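Local coordinates for protein putative sulfatase yidJ (Bacteroides fragilis, PDB 2QZU) that probably hydrolyses sulfate esters as a calcium-dependent member of the sulfatase family, at residues A113-Y125 / Y362-P376. Residues are numbered along the deposited sequence; the frame is centred on the assembly and turned at random.
Sequences ARCWSDVLKDQGY and YPTLLSMMGFSKEIP
Two nearly parallel helices, 116-122 and 362-368, lie on one side of the central sheet of the sulfatase domain; the axes of these segments approach to 11.0 Å at 18°, and large side chains fill the space between. Tyr362, its CG anti to the backbone N (chi1 -174°), suits its place by pairing a flat face with a hydroxyl: its OH donates to Arg114 O at 2.7 Å, from above the carbonyl plane, while Trp116 CB sits over the ring, 3.7 Å from its centroid. The indole turns an edge to the same ring in an offset edge-to-face pair. Branched Leu366 splits its methyls, CD2 against Val119 CG1 and CD1 against Leu120 CD2. Beyond the Schellman turn at Gly370, whose positive phi suits glycine, flat Phe371 receives Gln123 CG over one face (3.6 Å to CE1) and touches Tyr125 OH at its edge; that hydroxyl is hydrogen-bonded to Pro28 O. Glu374 CB meets Val119 CG1 at 3.5 Å, and water 1 links Arg114 NE to Glu374 O. Long Arg114 also reaches Asp122, whose OD2 takes both NH1 and NH2. Trp116 and Met369 both touch Leu30 of strand 29-35, placing this helix pair on the sheet of an alkaline phosphatase-like alpha/beta fold.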
loop_
_atom_site.group_PDB
_atom_site.type_symbol
_atom_site.label_atom_id
_atom_site.label_comp_id
_atom_site.label_asym_id
_atom_site.label_seq_id
_atom_site.Cartn_x
_atom_site.Cartn_y
_atom_site.Cartn_z
ATOM N N ALA A 113 10.976 -33.376 -10.566
ATOM C CA ALA A 113 12.031 -32.683 -11.294
ATOM C C ALA A 113 13.366 -32.876 -10.582
ATOM O O ALA A 113 13.456 -32.744 -9.362
ATOM C CB ALA A 113 11.708 -31.194 -11.404
ATOM N N ARG A 114 14.397 -33.205 -11.351
ATOM C CA ARG A 114 15.733 -33.399 -10.800
ATOM C C ARG A 114 16.420 -32.035 -10.783
ATOM O O ARG A 114 16.959 -31.586 -11.797
ATOM C CB ARG A 114 16.518 -34.376 -11.679
ATOM C CG ARG A 114 17.943 -34.641 -11.229
ATOM C CD ARG A 114 17.989 -35.488 -9.982
ATOM N NE ARG A 114 19.356 -35.853 -9.617
ATOM C CZ ARG A 114 19.673 -36.490 -8.496
ATOM N NH1 ARG A 114 18.716 -36.828 -7.642
ATOM N NH2 ARG A 114 20.937 -36.782 -8.221
ATOM N N CYS A 115 16.393 -31.377 -9.631
ATOM C CA CYS A 115 16.995 -30.053 -9.496
ATOM C C CYS A 115 18.443 -30.116 -9.021
ATOM O O CYS A 115 18.874 -31.129 -8.473
ATOM C CB CYS A 115 16.154 -29.212 -8.538
ATOM S SG CYS A 115 14.446 -29.019 -9.119
ATOM N N TRP A 116 19.196 -29.034 -9.217
ATOM C CA TRP A 116 20.596 -29.039 -8.799
ATOM C C TRP A 116 20.753 -29.268 -7.305
ATOM O O TRP A 116 21.771 -29.805 -6.863
ATOM C CB TRP A 116 21.324 -27.746 -9.204
ATOM C CG TRP A 116 20.722 -26.469 -8.688
ATOM C CD1 TRP A 116 19.796 -25.686 -9.319
ATOM C CD2 TRP A 116 21.023 -25.816 -7.449
ATOM N NE1 TRP A 116 19.508 -24.583 -8.553
ATOM C CE2 TRP A 116 20.247 -24.636 -7.399
ATOM C CE3 TRP A 116 21.876 -26.110 -6.375
ATOM C CZ2 TRP A 116 20.295 -23.748 -6.316
ATOM C CZ3 TRP A 116 21.925 -25.223 -5.293
ATOM C CH2 TRP A 116 21.136 -24.058 -5.276
ATOM N N SER A 117 19.750 -28.867 -6.530
ATOM C CA SER A 117 19.805 -29.053 -5.089
ATOM C C SER A 117 19.700 -30.543 -4.754
ATOM O O SER A 117 20.296 -31.005 -3.782
ATOM C CB SER A 117 18.692 -28.256 -4.401
ATOM O OG SER A 117 17.418 -28.566 -4.936
ATOM N N ASP A 118 18.955 -31.289 -5.569
ATOM C CA ASP A 118 18.806 -32.736 -5.363
ATOM C C ASP A 118 20.153 -33.399 -5.620
ATOM O O ASP A 118 20.537 -34.349 -4.936
ATOM C CB ASP A 118 17.782 -33.334 -6.338
ATOM C CG ASP A 118 16.355 -32.904 -6.040
ATOM O OD1 ASP A 118 15.876 -33.158 -4.913
ATOM O OD2 ASP A 118 15.709 -32.322 -6.941
ATOM N N VAL A 119 20.856 -32.897 -6.629
ATOM C CA VAL A 119 22.166 -33.420 -6.993
ATOM C C VAL A 119 23.169 -33.192 -5.855
ATOM O O VAL A 119 23.844 -34.127 -5.419
ATOM C CB VAL A 119 22.686 -32.753 -8.286
ATOM C CG1 VAL A 119 24.131 -33.161 -8.549
ATOM C CG2 VAL A 119 21.803 -33.152 -9.466
ATOM N N LEU A 120 23.260 -31.959 -5.369
ATOM C CA LEU A 120 24.193 -31.657 -4.289
ATOM C C LEU A 120 23.864 -32.431 -3.017
ATOM O O LEU A 120 24.768 -32.847 -2.290
ATOM C CB LEU A 120 24.222 -30.152 -4.009
ATOM C CG LEU A 120 24.844 -29.312 -5.126
ATOM C CD1 LEU A 120 24.805 -27.841 -4.739
ATOM C CD2 LEU A 120 26.283 -29.758 -5.369
ATOM N N LYS A 121 22.574 -32.631 -2.750
ATOM C CA LYS A 121 22.182 -33.389 -1.571
ATOM C C LYS A 121 22.703 -34.814 -1.732
ATOM O O LYS A 121 23.215 -35.410 -0.784
ATOM C CB LYS A 121 20.662 -33.436 -1.416
ATOM C CG LYS A 121 20.231 -34.122 -0.120
ATOM C CD LYS A 121 18.772 -34.527 -0.149
ATOM C CE LYS A 121 18.275 -34.867 1.247
ATOM N NZ LYS A 121 19.103 -35.916 1.901
ATOM N N ASP A 122 22.565 -35.362 -2.936
ATOM C CA ASP A 122 23.037 -36.717 -3.196
ATOM C C ASP A 122 24.556 -36.812 -3.104
ATOM O O ASP A 122 25.099 -37.879 -2.820
ATOM C CB ASP A 122 22.574 -37.204 -4.574
ATOM C CG ASP A 122 21.099 -37.569 -4.598
ATOM O OD1 ASP A 122 20.569 -37.968 -3.540
ATOM O OD2 ASP A 122 20.473 -37.476 -5.675
ATOM N N GLN A 123 25.242 -35.699 -3.340
ATOM C CA GLN A 123 26.694 -35.703 -3.264
ATOM C C GLN A 123 27.207 -35.445 -1.848
ATOM O O GLN A 123 28.388 -35.164 -1.656
ATOM C CB GLN A 123 27.292 -34.685 -4.239
ATOM C CG GLN A 123 26.945 -34.948 -5.702
ATOM C CD GLN A 123 27.247 -36.372 -6.142
ATOM O OE1 GLN A 123 28.343 -36.883 -5.927
ATOM N NE2 GLN A 123 26.271 -37.016 -6.775
ATOM N N GLY A 124 26.313 -35.528 -0.865
ATOM C CA GLY A 124 26.711 -35.352 0.524
ATOM C C GLY A 124 26.778 -33.945 1.091
ATOM O O GLY A 124 27.344 -33.739 2.167
ATOM N N TYR A 125 26.198 -32.980 0.387
ATOM C CA TYR A 125 26.212 -31.595 0.846
ATOM C C TYR A 125 25.161 -31.317 1.908
ATOM O O TYR A 125 24.077 -31.898 1.887
ATOM C CB TYR A 125 25.966 -30.641 -0.327
ATOM C CG TYR A 125 27.192 -30.275 -1.117
ATOM C CD1 TYR A 125 27.977 -31.254 -1.724
ATOM C CD2 TYR A 125 27.561 -28.942 -1.273
ATOM C CE1 TYR A 125 29.105 -30.910 -2.470
ATOM C CE2 TYR A 125 28.684 -28.587 -2.014
ATOM C CZ TYR A 125 29.451 -29.574 -2.608
ATOM O OH TYR A 125 30.562 -29.213 -3.331
ATOM N N TYR A 362 22.520 -23.653 -13.126
ATOM C CA TYR A 362 22.424 -25.072 -12.768
ATOM C C TYR A 362 23.626 -25.837 -13.360
ATOM O O TYR A 362 24.483 -26.318 -12.615
ATOM C CB TYR A 362 21.087 -25.641 -13.281
ATOM C CG TYR A 362 20.732 -27.071 -12.899
ATOM C CD1 TYR A 362 21.670 -28.105 -12.974
ATOM C CD2 TYR A 362 19.414 -27.407 -12.581
ATOM C CE1 TYR A 362 21.299 -29.434 -12.747
ATOM C CE2 TYR A 362 19.035 -28.722 -12.360
ATOM C CZ TYR A 362 19.976 -29.734 -12.443
ATOM O OH TYR A 362 19.588 -31.035 -12.224
ATOM N N PRO A 363 23.723 -25.939 -14.702
ATOM C CA PRO A 363 24.880 -26.673 -15.232
ATOM C C PRO A 363 26.224 -25.985 -14.978
ATOM O O PRO A 363 27.228 -26.649 -14.715
ATOM C CB PRO A 363 24.561 -26.793 -16.721
ATOM C CG PRO A 363 23.817 -25.528 -16.998
ATOM C CD PRO A 363 22.886 -25.418 -15.800
ATOM N N THR A 364 26.238 -24.658 -15.050
ATOM C CA THR A 364 27.468 -23.899 -14.838
ATOM C C THR A 364 28.076 -24.127 -13.455
ATOM O O THR A 364 29.254 -24.468 -13.342
ATOM C CB THR A 364 27.225 -22.387 -15.059
ATOM O OG1 THR A 364 26.742 -22.178 -16.394
ATOM C CG2 THR A 364 28.519 -21.594 -14.870
ATOM N N LEU A 365 27.280 -23.952 -12.402
ATOM C CA LEU A 365 27.791 -24.142 -11.045
ATOM C C LEU A 365 28.168 -25.597 -10.774
ATOM O O LEU A 365 29.229 -25.877 -10.221
ATOM C CB LEU A 365 26.761 -23.668 -10.015
ATOM C CG LEU A 365 26.536 -22.149 -9.947
ATOM C CD1 LEU A 365 25.320 -21.841 -9.081
ATOM C CD2 LEU A 365 27.781 -21.473 -9.380
ATOM N N LEU A 366 27.306 -26.525 -11.174
ATOM C CA LEU A 366 27.584 -27.939 -10.948
ATOM C C LEU A 366 28.913 -28.370 -11.568
ATOM O O LEU A 366 29.684 -29.092 -10.939
ATOM C CB LEU A 366 26.442 -28.795 -11.499
ATOM C CG LEU A 366 25.588 -29.572 -10.489
ATOM C CD1 LEU A 366 25.374 -28.766 -9.224
ATOM C CD2 LEU A 366 24.259 -29.943 -11.137
ATOM N N SER A 367 29.176 -27.938 -12.800
ATOM C CA SER A 367 30.432 -28.291 -13.460
ATOM C C SER A 367 31.601 -27.610 -12.743
ATOM O O SER A 367 32.646 -28.222 -12.537
ATOM C CB SER A 367 30.410 -27.878 -14.938
ATOM O OG SER A 367 29.557 -28.724 -15.696
HETATM N N MSE A 368 31.422 -26.348 -12.361
HETATM C CA MSE A 368 32.476 -25.622 -11.653
HETATM C C MSE A 368 32.809 -26.318 -10.336
HETATM O O MSE A 368 33.957 -26.316 -9.892
HETATM C CB MSE A 368 32.038 -24.184 -11.344
HETATM C CG MSE A 368 32.001 -23.243 -12.533
HETATM SE SE MSE A 368 31.244 -21.531 -12.006
HETATM C CE MSE A 368 32.718 -20.880 -10.928
HETATM N N MSE A 369 31.794 -26.915 -9.719
HETATM C CA MSE A 369 31.954 -27.585 -8.434
HETATM C C MSE A 369 32.529 -28.993 -8.499
HETATM O O MSE A 369 32.819 -29.588 -7.462
HETATM C CB MSE A 369 30.610 -27.603 -7.705
HETATM C CG MSE A 369 30.152 -26.218 -7.291
HETATM SE SE MSE A 369 28.317 -26.122 -6.726
HETATM C CE MSE A 369 28.109 -24.206 -6.885
ATOM N N GLY A 370 32.690 -29.515 -9.713
ATOM C CA GLY A 370 33.234 -30.852 -9.882
ATOM C C GLY A 370 32.190 -31.936 -10.080
ATOM O O GLY A 370 32.492 -33.124 -9.944
ATOM N N PHE A 371 30.964 -31.541 -10.418
ATOM C CA PHE A 371 29.888 -32.509 -10.610
ATOM C C PHE A 371 29.279 -32.467 -12.012
ATOM O O PHE A 371 28.074 -32.651 -12.183
ATOM C CB PHE A 371 28.797 -32.276 -9.559
ATOM C CG PHE A 371 29.283 -32.423 -8.139
ATOM C CD1 PHE A 371 29.787 -33.639 -7.686
ATOM C CD2 PHE A 371 29.266 -31.340 -7.266
ATOM C CE1 PHE A 371 30.269 -33.775 -6.381
ATOM C CE2 PHE A 371 29.745 -31.465 -5.959
ATOM C CZ PHE A 371 30.248 -32.685 -5.517
ATOM N N SER A 372 30.117 -32.234 -13.015
ATOM C CA SER A 372 29.655 -32.173 -14.396
ATOM C C SER A 372 28.913 -33.451 -14.815
ATOM O O SER A 372 27.895 -33.388 -15.508
ATOM C CB SER A 372 30.848 -31.931 -15.326
ATOM O OG SER A 372 30.426 -31.729 -16.664
ATOM N N LYS A 373 29.411 -34.606 -14.384
ATOM C CA LYS A 373 28.788 -35.881 -14.742
ATOM C C LYS A 373 27.400 -36.068 -14.126
ATOM O O LYS A 373 26.638 -36.935 -14.562
ATOM C CB LYS A 373 29.691 -37.049 -14.322
ATOM C CG LYS A 373 29.762 -37.269 -12.818
ATOM C CD LYS A 373 30.909 -38.194 -12.422
ATOM C CE LYS A 373 30.594 -39.655 -12.683
ATOM N NZ LYS A 373 29.496 -40.143 -11.802
ATOM N N GLU A 374 27.072 -35.258 -13.121
ATOM C CA GLU A 374 25.780 -35.364 -12.446
ATOM C C GLU A 374 24.670 -34.506 -13.050
ATOM O O GLU A 374 23.531 -34.565 -12.592
ATOM C CB GLU A 374 25.917 -35.008 -10.958
ATOM C CG GLU A 374 26.968 -35.807 -10.195
ATOM C CD GLU A 374 26.765 -37.304 -10.302
ATOM O OE1 GLU A 374 25.623 -37.772 -10.101
ATOM O OE2 GLU A 374 27.752 -38.016 -10.580
ATOM N N ILE A 375 24.991 -33.706 -14.062
ATOM C CA ILE A 375 23.975 -32.870 -14.703
ATOM C C ILE A 375 23.049 -33.794 -15.496
ATOM O O ILE A 375 23.503 -34.550 -16.352
ATOM C CB ILE A 375 24.621 -31.844 -15.660
ATOM C CG1 ILE A 375 25.550 -30.915 -14.874
ATOM C CG2 ILE A 375 23.544 -31.016 -16.350
ATOM C CD1 ILE A 375 26.360 -29.978 -15.746
ATOM N N PRO A 376 21.738 -33.760 -15.205
ATOM C CA PRO A 376 20.784 -34.616 -15.915
ATOM C C PRO A 376 20.759 -34.331 -17.413
ATOM O O PRO A 376 21.084 -33.225 -17.853
ATOM C CB PRO A 376 19.449 -34.271 -15.255
ATOM C CG PRO A 376 19.846 -33.830 -13.884
ATOM C CD PRO A 376 21.058 -32.988 -14.150
HETATM O O HOH W 1 22.067 -36.514 -11.266
HETATM O O HOH W 2 23.586 -37.077 -8.278
#